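Papain-like protease (Human betacoronavirus 2c EMC/2012, PDB 4RNA) is a viral cysteine protease of the papain-like clan that probably cleaves the coronavirus replicase polyprotein and, as in its relatives, removes ubiquitin-like modifiers from host proteins. Local coordinates at residues H137-M140 and K141-G145. Residues are numbered along the deposited sequence; the frame is centred on the assembly and turned at random.
Sequences HAFM and KHKGG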
# COMPACT_ATOMS: atom_id res chain seq x y z
N HIS A 137 -9.28 -14.28 -11.17
CA HIS A 137 -8.82 -15.09 -12.27
C HIS A 137 -7.45 -15.60 -11.89
O HIS A 137 -7.15 -16.79 -12.04
CB HIS A 137 -8.86 -14.29 -13.58
CG HIS A 137 -8.35 -15.06 -14.76
ND1 HIS A 137 -7.05 -15.03 -15.13
CD2 HIS A 137 -8.99 -15.93 -15.63
CE1 HIS A 137 -6.87 -15.83 -16.21
NE2 HIS A 137 -8.06 -16.39 -16.51
N ALA A 138 -6.61 -14.74 -11.33
CA ALA A 138 -5.24 -15.26 -10.97
C ALA A 138 -5.25 -16.33 -9.86
O ALA A 138 -4.27 -17.17 -9.75
CB ALA A 138 -4.33 -14.09 -10.53
N PHE A 139 -6.15 -16.15 -8.90
CA PHE A 139 -6.37 -17.04 -7.77
C PHE A 139 -6.73 -18.44 -8.33
O PHE A 139 -6.13 -19.43 -7.93
CB PHE A 139 -7.55 -16.58 -6.91
CG PHE A 139 -7.62 -17.26 -5.57
CD1 PHE A 139 -6.43 -17.66 -4.91
CD2 PHE A 139 -8.83 -17.50 -4.96
CE1 PHE A 139 -6.50 -18.30 -3.65
CE2 PHE A 139 -8.91 -18.11 -3.69
CZ PHE A 139 -7.76 -18.51 -3.05
N MET A 140 -7.72 -18.50 -9.24
CA MET A 140 -8.02 -19.79 -9.98
C MET A 140 -6.82 -20.43 -10.69
O MET A 140 -6.61 -21.65 -10.56
CB MET A 140 -9.19 -19.61 -10.94
CG MET A 140 -10.42 -19.10 -10.20
SD MET A 140 -10.99 -20.25 -8.90
CE MET A 140 -10.20 -19.83 -7.34
N LYS A 141 -6.01 -19.62 -11.38
CA LYS A 141 -4.81 -20.14 -12.06
C LYS A 141 -3.86 -20.68 -11.01
O LYS A 141 -3.16 -21.70 -11.25
CB LYS A 141 -4.07 -19.06 -12.89
CG LYS A 141 -4.78 -18.61 -14.15
CD LYS A 141 -3.73 -18.28 -15.18
CE LYS A 141 -3.24 -16.86 -15.03
NZ LYS A 141 -2.04 -16.63 -15.90
N HIS A 142 -3.75 -19.95 -9.87
CA HIS A 142 -2.87 -20.38 -8.79
C HIS A 142 -3.38 -21.73 -8.29
O HIS A 142 -2.63 -22.65 -8.08
CB HIS A 142 -2.83 -19.31 -7.64
CG HIS A 142 -2.37 -19.87 -6.28
ND1 HIS A 142 -1.07 -20.19 -6.01
CD2 HIS A 142 -3.10 -20.20 -5.13
CE1 HIS A 142 -0.98 -20.69 -4.77
NE2 HIS A 142 -2.22 -20.70 -4.23
N LYS A 143 -4.68 -21.85 -8.09
CA LYS A 143 -5.24 -23.14 -7.56
C LYS A 143 -4.93 -24.27 -8.54
O LYS A 143 -4.72 -25.40 -8.13
CB LYS A 143 -6.75 -23.08 -7.37
CG LYS A 143 -7.29 -22.21 -6.23
CD LYS A 143 -6.72 -22.62 -4.89
CE LYS A 143 -7.57 -22.07 -3.75
NZ LYS A 143 -7.06 -22.59 -2.45
N GLY A 144 -4.97 -23.95 -9.83
CA GLY A 144 -4.61 -24.87 -10.91
C GLY A 144 -3.13 -25.10 -11.07
O GLY A 144 -2.71 -25.80 -11.99
N GLY A 145 -2.29 -24.54 -10.23
CA GLY A 145 -0.84 -24.84 -10.37
C GLY A 145 -0.01 -23.82 -11.13
O GLY A 145 1.17 -24.04 -11.38
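With CG of Phe139 trans to its own N (chi1 -166°) and the chain of Lys143 turned once at chi2 (-57°) before running out extended, the two side chains lie alongside each other, pointing the same way. Lys143 CE meets Phe139 CZ at 3.6 Å; this one methylene does the touching, near the CZ end of the greasy ring, with the ammonium close by. Met140, flexible enough to bend at both chi2 and chi3, brings its CE to 3.9 Å from Lys143 CG, on the more exposed flank. Two residues earlier, on another side of the helix, His137 CE1 rests 4.0 Å from Lys141 CE, again using the lysine as hydrocarbon.

Beneath these contacts run i to i+4 backbone bonds, such as Lys143 N to Phe139 O at 2.8 Å and Gly144 N to Met140 O at 2.9 Å. Gly145 then ends the helix in a Schellman motif, its N bonding His142 O at 2.9 Å; glycine suits the positive phi (98°), where a CB would press on the preceding carbonyl.

His142 is buried, yet both ring nitrogens are satisfied, ND1 by Ser147 and NE2 by Asp123. Lys141 reaches a salt bridge with Asp149, at the start of helix 148-158. Small Ala138 lets that helix approach closely, and Phe139 stacks on its Phe150 and meets Phe130 of strand 128-130 edge-to-face, tying the end of helix 133-143 to both neighbours.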